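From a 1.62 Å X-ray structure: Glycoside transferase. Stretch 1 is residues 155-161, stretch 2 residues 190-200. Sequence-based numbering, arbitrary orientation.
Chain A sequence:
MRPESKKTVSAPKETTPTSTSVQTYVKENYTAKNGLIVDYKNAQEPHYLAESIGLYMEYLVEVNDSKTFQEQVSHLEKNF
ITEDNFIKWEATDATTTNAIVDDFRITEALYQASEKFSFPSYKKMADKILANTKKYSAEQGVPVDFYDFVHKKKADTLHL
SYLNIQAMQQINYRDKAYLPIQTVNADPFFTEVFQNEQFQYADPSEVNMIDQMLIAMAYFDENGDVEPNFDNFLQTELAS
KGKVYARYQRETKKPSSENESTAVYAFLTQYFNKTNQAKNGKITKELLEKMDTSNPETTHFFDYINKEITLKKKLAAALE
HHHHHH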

# COMPACT_ATOMS: atom_id res chain seq x y z
N ALA A 155 5.51 -5.42 -18.18
CA ALA A 155 5.32 -6.69 -17.48
C ALA A 155 4.22 -7.51 -18.15
O ALA A 155 3.28 -6.96 -18.75
CB ALA A 155 4.96 -6.45 -16.01
N ASP A 156 4.31 -8.83 -18.03
CA ASP A 156 3.26 -9.69 -18.56
C ASP A 156 2.40 -10.27 -17.45
O ASP A 156 1.63 -11.21 -17.69
CB ASP A 156 3.84 -10.81 -19.42
CG ASP A 156 4.92 -11.61 -18.72
OD1 ASP A 156 4.97 -11.62 -17.47
OD2 ASP A 156 5.73 -12.24 -19.43
N THR A 157 2.50 -9.74 -16.23
CA THR A 157 1.66 -10.16 -15.13
C THR A 157 0.94 -8.95 -14.55
O THR A 157 1.46 -7.83 -14.59
CB THR A 157 2.47 -10.82 -13.99
OG1 THR A 157 3.48 -9.93 -13.52
CG2 THR A 157 3.13 -12.09 -14.47
N LEU A 158 -0.23 -9.19 -13.98
CA LEU A 158 -0.84 -8.26 -13.03
C LEU A 158 -1.06 -8.99 -11.72
O LEU A 158 -1.83 -9.95 -11.66
CB LEU A 158 -2.17 -7.71 -13.54
CG LEU A 158 -2.95 -6.88 -12.52
CD1 LEU A 158 -2.19 -5.60 -12.16
CD2 LEU A 158 -4.37 -6.54 -13.02
N HIS A 159 -0.37 -8.54 -10.68
CA HIS A 159 -0.68 -8.99 -9.33
C HIS A 159 -1.83 -8.14 -8.80
O HIS A 159 -1.73 -6.91 -8.74
CB HIS A 159 0.55 -8.89 -8.45
CG HIS A 159 1.55 -9.96 -8.73
ND1 HIS A 159 2.30 -9.98 -9.89
CD2 HIS A 159 1.91 -11.07 -8.03
CE1 HIS A 159 3.09 -11.05 -9.88
NE2 HIS A 159 2.87 -11.72 -8.77
N LEU A 160 -2.93 -8.80 -8.41
CA LEU A 160 -4.11 -8.06 -7.99
C LEU A 160 -3.86 -7.23 -6.73
O LEU A 160 -4.57 -6.25 -6.49
CB LEU A 160 -5.27 -9.02 -7.77
CG LEU A 160 -5.70 -9.75 -9.04
CD1 LEU A 160 -6.80 -10.74 -8.73
CD2 LEU A 160 -6.15 -8.74 -10.08
N SER A 161 -2.86 -7.61 -5.93
CA SER A 161 -2.53 -6.83 -4.75
C SER A 161 -1.93 -5.47 -5.09
O SER A 161 -1.76 -4.65 -4.18
CB SER A 161 -1.56 -7.62 -3.86
OG SER A 161 -0.29 -7.75 -4.49
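Stretch 2 190-200: FTEVFQNEQFQ

The first strand of stretch 2 runs antiparallel to stretch 1, joined to it by three backbone hydrogen bonds. Leu158 and Phe194 form a hydrogen-bonded antiparallel pair: Leu158 N donates to Phe194 O at 2.9 Å, and Phe194 N returns a bond to Leu158 O at 2.8 Å, both close to linear. One step along, where His159 faces Val193 as a non-hydrogen-bonded pair with CA atoms 4.6 Å apart, the register is held by Leu160 N, which donates to Glu192 O at 2.9 Å. Two of these carbonyls also receive CA-H...O contacts, from Val193 CA to Leu158 O (3.5 Å) and from His159 CA to Glu192 O (3.4 Å).

Water extends the pairing at both ends. Water 2 donates to Glu192 O (2.9 Å) and accepts from Ser161 N (2.8 Å), where stretch 1 has left the strand for a 3-10 segment; water 1 donates to Asp156 O and accepts from Asn196 N, both at 3.0 Å.

Within stretch 2, strands 193-195 and 198-200 form a hairpin closed by a type I' turn from Gln195 to Gln198, and stretch 1 pairs with the first of these strands. Gln200 NE2 donates to Gln195 OE1 at 2.7 Å, tying the side chains of the two hairpin strands together.

Side chains alternate along the paired strands, and partners share a face. His159 and Val193 share one face of the sheet, where Val193 CG2 sits over the imidazole, 3.9 Å from the centroid of the His159 ring, in a CH-pi contact. Leu158 and Phe194 occupy the other face and meet through their CB atoms at 4.3 Å, while the Phe194 ring leads away. Farther out, the extended side chain of Gln195 runs beside Asp156, with Gln195 CG 3.2 Å from Asp156 O. Beyond the paired strand, Leu160 CD1 reaches the edge of the Phe199 ring, 4.0 Å from Phe199 CE1. The two stretches bury 474 Å² between them, both sides summed.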

# COMPACT_ATOMS: atom_id res chain seq x y z
N PHE A 190 -7.63 -15.82 -2.67
CA PHE A 190 -7.65 -15.27 -4.01
C PHE A 190 -6.48 -15.81 -4.83
O PHE A 190 -5.36 -15.93 -4.32
CB PHE A 190 -7.53 -13.75 -3.98
CG PHE A 190 -8.72 -13.05 -3.41
CD1 PHE A 190 -9.81 -12.74 -4.20
CD2 PHE A 190 -8.73 -12.64 -2.07
CE1 PHE A 190 -10.90 -12.07 -3.68
CE2 PHE A 190 -9.82 -11.97 -1.54
CZ PHE A 190 -10.90 -11.68 -2.34
N THR A 191 -6.74 -16.09 -6.11
CA THR A 191 -5.66 -16.23 -7.08
C THR A 191 -5.03 -14.86 -7.29
O THR A 191 -5.72 -13.93 -7.72
CB THR A 191 -6.19 -16.73 -8.42
OG1 THR A 191 -7.33 -15.94 -8.77
CG2 THR A 191 -6.58 -18.19 -8.34
N GLU A 192 -3.75 -14.73 -6.99
CA GLU A 192 -3.15 -13.40 -6.93
C GLU A 192 -2.75 -12.85 -8.29
O GLU A 192 -2.56 -11.63 -8.40
CB GLU A 192 -1.90 -13.42 -6.05
CG GLU A 192 -2.18 -13.84 -4.61
CD GLU A 192 -1.90 -15.31 -4.35
OE1 GLU A 192 -1.98 -16.12 -5.30
OE2 GLU A 192 -1.58 -15.66 -3.19
N VAL A 193 -2.59 -13.69 -9.30
CA VAL A 193 -1.93 -13.29 -10.54
C VAL A 193 -2.90 -13.41 -11.71
O VAL A 193 -3.54 -14.45 -11.90
CB VAL A 193 -0.67 -14.12 -10.80
CG1 VAL A 193 0.01 -13.66 -12.08
CG2 VAL A 193 0.30 -14.00 -9.63
N PHE A 194 -2.96 -12.36 -12.52
CA PHE A 194 -3.74 -12.35 -13.75
C PHE A 194 -2.75 -12.28 -14.90
O PHE A 194 -1.92 -11.37 -14.96
CB PHE A 194 -4.71 -11.16 -13.73
CG PHE A 194 -5.59 -11.05 -14.94
CD1 PHE A 194 -6.74 -11.82 -15.05
CD2 PHE A 194 -5.29 -10.15 -15.95
CE1 PHE A 194 -7.56 -11.71 -16.16
CE2 PHE A 194 -6.10 -10.04 -17.07
CZ PHE A 194 -7.24 -10.82 -17.17
N GLN A 195 -2.77 -13.29 -15.77
CA GLN A 195 -1.80 -13.36 -16.86
C GLN A 195 -2.46 -14.08 -18.02
O GLN A 195 -3.09 -15.13 -17.82
CB GLN A 195 -0.51 -14.08 -16.44
CG GLN A 195 0.51 -14.21 -17.58
CD GLN A 195 1.81 -14.84 -17.13
OE1 GLN A 195 1.88 -15.45 -16.06
NE2 GLN A 195 2.86 -14.70 -17.94
N ASN A 196 -2.33 -13.52 -19.22
CA ASN A 196 -2.92 -14.11 -20.42
C ASN A 196 -4.41 -14.37 -20.22
O ASN A 196 -4.93 -15.44 -20.57
CB ASN A 196 -2.17 -15.38 -20.80
CG ASN A 196 -2.35 -15.75 -22.26
OD1 ASN A 196 -3.04 -16.70 -22.59
ND2 ASN A 196 -1.73 -14.97 -23.14
N GLU A 197 -5.10 -13.41 -19.61
CA GLU A 197 -6.54 -13.43 -19.40
C GLU A 197 -7.00 -14.58 -18.49
O GLU A 197 -8.19 -14.91 -18.46
CB GLU A 197 -7.28 -13.47 -20.75
CG GLU A 197 -6.79 -12.37 -21.70
CD GLU A 197 -7.46 -12.41 -23.06
OE1 GLU A 197 -8.70 -12.26 -23.12
OE2 GLU A 197 -6.74 -12.59 -24.07
N GLN A 198 -6.09 -15.17 -17.71
CA GLN A 198 -6.41 -16.23 -16.77
C GLN A 198 -5.83 -15.90 -15.40
O GLN A 198 -4.94 -15.05 -15.27
CB GLN A 198 -5.87 -17.59 -17.23
CG GLN A 198 -6.51 -18.13 -18.50
CD GLN A 198 -5.59 -19.10 -19.21
OE1 GLN A 198 -5.58 -20.29 -18.92
NE2 GLN A 198 -4.81 -18.58 -20.16
N PHE A 199 -6.32 -16.60 -14.39
CA PHE A 199 -5.88 -16.42 -13.02
C PHE A 199 -5.00 -17.58 -12.58
O PHE A 199 -5.26 -18.73 -12.93
CB PHE A 199 -7.06 -16.32 -12.06
CG PHE A 199 -7.91 -15.10 -12.26
CD1 PHE A 199 -7.53 -13.89 -11.70
CD2 PHE A 199 -9.09 -15.17 -12.98
CE1 PHE A 199 -8.34 -12.77 -11.86
CE2 PHE A 199 -9.89 -14.06 -13.15
CZ PHE A 199 -9.51 -12.85 -12.58
N GLN A 200 -3.98 -17.26 -11.79
CA GLN A 200 -3.11 -18.27 -11.21
C GLN A 200 -2.70 -17.82 -9.82
O GLN A 200 -2.79 -16.63 -9.48
CB GLN A 200 -1.87 -18.52 -12.08
CG GLN A 200 -0.94 -17.31 -12.16
CD GLN A 200 -0.83 -16.68 -13.54
OE1 GLN A 200 -1.84 -16.41 -14.20
NE2 GLN A 200 0.40 -16.39 -13.96
O HOH W 1 -0.60 -11.13 -19.69
O HOH W 2 -1.71 -10.13 -6.11